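Endo-1,4-beta-xylanase (Pseudoalteromonas haloplanktis, PDB 1H12) hydrolyses internal beta-1,4 linkages of xylan as a cold-adapted family 8 glycoside hydrolase, and probably also acts on related beta-1,4-glucans. Local coordinates at residues Gly145-Ser157 with Tyr168-Lys180. Residues are numbered along the deposited sequence; the frame is centred on the assembly and turned at random.
Sequences GEEYFAFALLNAS and YYNDAITMLNTIK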
# COMPACT_ATOMS: atom_id res chain seq x y z
N GLY A 145 -7.45 -1.39 0.93
CA GLY A 145 -7.49 -2.03 2.24
C GLY A 145 -7.91 -3.50 2.11
O GLY A 145 -7.20 -4.38 2.58
N GLU A 146 -9.03 -3.76 1.45
CA GLU A 146 -9.45 -5.13 1.23
C GLU A 146 -8.39 -5.91 0.46
O GLU A 146 -8.16 -7.09 0.77
CB GLU A 146 -10.79 -5.18 0.46
CG GLU A 146 -12.02 -4.81 1.27
CD GLU A 146 -12.36 -3.33 1.44
OE1 GLU A 146 -11.46 -2.47 1.22
OE2 GLU A 146 -13.52 -3.06 1.78
N GLU A 147 -7.74 -5.30 -0.53
CA GLU A 147 -6.67 -5.98 -1.23
C GLU A 147 -5.57 -6.45 -0.30
O GLU A 147 -5.12 -7.60 -0.36
CB GLU A 147 -6.08 -5.10 -2.35
CG GLU A 147 -7.06 -4.76 -3.44
CD GLU A 147 -6.45 -4.00 -4.58
OE1 GLU A 147 -5.76 -2.96 -4.24
OE2 GLU A 147 -6.58 -4.36 -5.75
N TYR A 148 -5.08 -5.54 0.55
CA TYR A 148 -4.04 -5.90 1.51
C TYR A 148 -4.55 -6.88 2.55
O TYR A 148 -3.80 -7.76 2.99
CB TYR A 148 -3.42 -4.67 2.16
CG TYR A 148 -2.26 -4.05 1.41
CD1 TYR A 148 -0.97 -4.48 1.67
CD2 TYR A 148 -2.44 -3.05 0.48
CE1 TYR A 148 0.11 -3.88 1.08
CE2 TYR A 148 -1.35 -2.47 -0.17
CZ TYR A 148 -0.07 -2.89 0.16
OH TYR A 148 1.04 -2.31 -0.41
N PHE A 149 -5.82 -6.77 3.01
CA PHE A 149 -6.32 -7.74 3.94
C PHE A 149 -6.26 -9.14 3.34
O PHE A 149 -5.84 -10.10 4.00
CB PHE A 149 -7.79 -7.48 4.36
CG PHE A 149 -8.05 -6.31 5.30
CD1 PHE A 149 -7.29 -6.11 6.45
CD2 PHE A 149 -9.13 -5.49 5.11
CE1 PHE A 149 -7.61 -5.12 7.34
CE2 PHE A 149 -9.45 -4.49 6.01
CZ PHE A 149 -8.67 -4.31 7.13
N ALA A 150 -6.74 -9.28 2.09
CA ALA A 150 -6.71 -10.60 1.45
C ALA A 150 -5.30 -11.13 1.34
O ALA A 150 -5.03 -12.30 1.62
CB ALA A 150 -7.35 -10.52 0.08
N PHE A 151 -4.40 -10.27 0.89
CA PHE A 151 -2.99 -10.63 0.77
C PHE A 151 -2.43 -11.10 2.12
O PHE A 151 -1.79 -12.15 2.23
CB PHE A 151 -2.20 -9.43 0.24
CG PHE A 151 -0.73 -9.69 0.12
CD1 PHE A 151 -0.20 -10.48 -0.90
CD2 PHE A 151 0.15 -9.14 1.03
CE1 PHE A 151 1.13 -10.75 -0.99
CE2 PHE A 151 1.50 -9.37 0.95
CZ PHE A 151 2.00 -10.20 -0.06
N ALA A 152 -2.62 -10.30 3.15
CA ALA A 152 -2.09 -10.62 4.44
C ALA A 152 -2.65 -11.91 5.02
O ALA A 152 -1.92 -12.73 5.59
CB ALA A 152 -2.34 -9.44 5.39
N LEU A 153 -3.96 -12.13 4.86
CA LEU A 153 -4.63 -13.33 5.34
C LEU A 153 -4.15 -14.60 4.63
O LEU A 153 -3.96 -15.65 5.27
CB LEU A 153 -6.14 -13.16 5.24
CG LEU A 153 -6.74 -12.18 6.25
CD1 LEU A 153 -8.12 -11.74 5.77
CD2 LEU A 153 -6.83 -12.77 7.65
N LEU A 154 -3.94 -14.52 3.31
CA LEU A 154 -3.41 -15.67 2.61
C LEU A 154 -2.05 -16.04 3.10
O LEU A 154 -1.71 -17.23 3.26
CB LEU A 154 -3.36 -15.41 1.10
CG LEU A 154 -4.69 -15.45 0.35
CD1 LEU A 154 -4.48 -14.95 -1.05
CD2 LEU A 154 -5.31 -16.85 0.36
N ASN A 155 -1.20 -15.04 3.37
CA ASN A 155 0.13 -15.29 3.91
C ASN A 155 0.08 -15.86 5.33
O ASN A 155 0.85 -16.74 5.66
CB ASN A 155 0.97 -14.03 3.83
CG ASN A 155 1.53 -13.77 2.44
OD1 ASN A 155 0.91 -12.86 1.70
ND2 ASN A 155 2.52 -14.42 2.07
N ALA A 156 -0.85 -15.35 6.15
CA ALA A 156 -1.01 -15.87 7.52
C ALA A 156 -1.41 -17.34 7.47
O ALA A 156 -0.85 -18.16 8.23
CB ALA A 156 -2.05 -15.03 8.23
N SER A 157 -2.34 -17.70 6.60
CA SER A 157 -2.69 -19.10 6.43
C SER A 157 -1.46 -19.92 6.10
O SER A 157 -1.25 -21.00 6.68
CB SER A 157 -3.69 -19.21 5.28
OG SER A 157 -3.90 -20.57 4.92
N TYR A 168 -7.59 -18.28 8.72
CA TYR A 168 -7.11 -17.24 7.88
C TYR A 168 -7.48 -17.48 6.44
O TYR A 168 -7.81 -16.53 5.69
CB TYR A 168 -5.61 -17.07 7.97
CG TYR A 168 -5.03 -16.84 9.35
CD1 TYR A 168 -5.23 -15.64 10.05
CD2 TYR A 168 -4.25 -17.81 9.94
CE1 TYR A 168 -4.65 -15.43 11.27
CE2 TYR A 168 -3.66 -17.59 11.18
CZ TYR A 168 -3.87 -16.41 11.85
OH TYR A 168 -3.30 -16.24 13.09
N TYR A 169 -7.36 -18.72 5.98
CA TYR A 169 -7.61 -19.04 4.59
C TYR A 169 -9.05 -18.75 4.23
O TYR A 169 -9.34 -18.12 3.20
CB TYR A 169 -7.24 -20.50 4.29
CG TYR A 169 -7.30 -20.78 2.81
CD1 TYR A 169 -6.32 -20.34 1.96
CD2 TYR A 169 -8.38 -21.43 2.24
CE1 TYR A 169 -6.41 -20.53 0.58
CE2 TYR A 169 -8.49 -21.63 0.90
CZ TYR A 169 -7.48 -21.18 0.06
OH TYR A 169 -7.62 -21.37 -1.31
N ASN A 170 -10.00 -19.24 5.04
CA ASN A 170 -11.38 -18.97 4.75
C ASN A 170 -11.67 -17.47 4.76
O ASN A 170 -12.44 -16.96 3.93
CB ASN A 170 -12.32 -19.66 5.77
N ASP A 171 -11.07 -16.76 5.73
CA ASP A 171 -11.25 -15.32 5.78
C ASP A 171 -10.69 -14.66 4.50
O ASP A 171 -11.28 -13.71 3.98
CB ASP A 171 -10.63 -14.73 7.02
CG ASP A 171 -11.37 -15.04 8.30
OD1 ASP A 171 -12.51 -15.52 8.22
OD2 ASP A 171 -10.83 -14.83 9.39
N ALA A 172 -9.56 -15.16 4.01
CA ALA A 172 -8.97 -14.59 2.81
C ALA A 172 -9.84 -14.82 1.58
O ALA A 172 -10.00 -13.92 0.75
CB ALA A 172 -7.61 -15.21 2.55
N ILE A 173 -10.38 -16.03 1.42
CA ILE A 173 -11.21 -16.33 0.28
C ILE A 173 -12.49 -15.50 0.32
O ILE A 173 -12.96 -15.02 -0.70
CB ILE A 173 -11.50 -17.83 0.13
CG1 ILE A 173 -10.16 -18.59 -0.03
CG2 ILE A 173 -12.50 -18.12 -0.95
CD1 ILE A 173 -9.34 -18.18 -1.12
N THR A 174 -13.06 -15.31 1.51
CA THR A 174 -14.20 -14.44 1.67
C THR A 174 -13.84 -13.02 1.21
O THR A 174 -14.62 -12.37 0.49
CB THR A 174 -14.65 -14.44 3.13
OG1 THR A 174 -15.10 -15.77 3.46
CG2 THR A 174 -15.79 -13.47 3.38
N MET A 175 -12.68 -12.53 1.62
CA MET A 175 -12.23 -11.21 1.22
C MET A 175 -12.06 -11.10 -0.29
O MET A 175 -12.48 -10.12 -0.91
CB MET A 175 -10.91 -10.87 1.94
CG MET A 175 -10.50 -9.43 1.83
SD MET A 175 -11.56 -8.25 2.73
CE MET A 175 -11.27 -8.82 4.41
N LEU A 176 -11.45 -12.11 -0.93
CA LEU A 176 -11.29 -12.10 -2.40
C LEU A 176 -12.66 -12.06 -3.08
O LEU A 176 -12.84 -11.36 -4.07
CB LEU A 176 -10.50 -13.31 -2.86
CG LEU A 176 -9.03 -13.33 -2.49
CD1 LEU A 176 -8.40 -14.62 -3.04
CD2 LEU A 176 -8.28 -12.14 -3.07
N ASN A 177 -13.60 -12.85 -2.55
CA ASN A 177 -14.94 -12.82 -3.18
C ASN A 177 -15.59 -11.47 -3.03
O ASN A 177 -16.25 -10.99 -3.96
CB ASN A 177 -15.79 -13.91 -2.54
CG ASN A 177 -15.41 -15.30 -3.04
OD1 ASN A 177 -14.69 -15.47 -3.96
ND2 ASN A 177 -15.85 -16.30 -2.29
N THR A 178 -15.40 -10.83 -1.87
CA THR A 178 -15.89 -9.47 -1.69
C THR A 178 -15.27 -8.51 -2.69
O THR A 178 -15.95 -7.66 -3.26
CB THR A 178 -15.67 -9.03 -0.25
OG1 THR A 178 -16.55 -9.82 0.58
CG2 THR A 178 -15.93 -7.55 -0.04
N ILE A 179 -13.96 -8.60 -2.89
CA ILE A 179 -13.30 -7.73 -3.86
C ILE A 179 -13.93 -7.94 -5.24
O ILE A 179 -14.30 -6.98 -5.93
CB ILE A 179 -11.79 -7.96 -3.87
CG1 ILE A 179 -11.17 -7.55 -2.55
CG2 ILE A 179 -11.17 -7.15 -5.02
CD1 ILE A 179 -9.73 -8.08 -2.36
N LYS A 180 -14.02 -9.20 -5.66
CA LYS A 180 -14.57 -9.50 -6.96
C LYS A 180 -16.01 -9.01 -7.12
O LYS A 180 -16.36 -8.45 -8.17
CB LYS A 180 -14.47 -11.02 -7.18
CG LYS A 180 -15.04 -11.49 -8.50
CD LYS A 180 -14.72 -13.00 -8.68
CE LYS A 180 -15.18 -13.56 -9.94
NZ LYS A 180 -14.86 -15.06 -9.67
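A150 is the knob at the middle of this helix pair: its CB sits in a hole formed by A172, M175, L176 and I179, 3.7 Å from L176 CD2. A150 and A172 both point CB toward the other helix, A172 CB lying 4.0 Å from A150 O. With residues this small the backbones come close, A150 CA lying 4.8 Å from A172 CA, and the segment axes approach to 7.8 Å. Larger apolar groups close around this point. A172 CB receives L153 CB and, at 3.6 Å, L154 CD2, a methyl that also meets the Y169 ring obliquely. Toward the start of 145-157, M175 has CG anti to its backbone N (chi1 -168°), then bends at chi2 and chi3; the M175 and E146 side chains cross at about a right angle, SD lying against E146 CG and CB, while M175 CE reaches F149 CB at 3.7 Å. I179 CD1 lies against the E146 backbone.

A156 CB stands over one face of the Y168 ring, 3.7 Å from the centroid and 15° off the normal, a CH-pi contact, whereas L153 CD2 comes to the ring edge. The Y168 hydroxyl hydrogen-bonds D97 and Q93. Replacing the ring with an alanine is likely to uncover A156 CB and to leave D97 and Q93 without the hydroxyl they share.

Polar groups at the margins are directed elsewhere: S157 OG packs 3.4 Å from Y169 CB but hydrogen-bonds N162, and D171 hydrogen-bonds W100 through OD2 and forms a salt bridge with K104 through OD1. Helix 93-107 covers one flank, W100 touching L153 and M175, while L154 and L176 both touch F212 of helix 206-215.

Segments 145-157 and 168-180 run at 156° to each other; they lie on helices 143-160 and 168-182, which, joined by a short connection, form an antiparallel helical hairpin, the building unit of the (alpha/alpha)6 barrel of family 8 glycoside hydrolases.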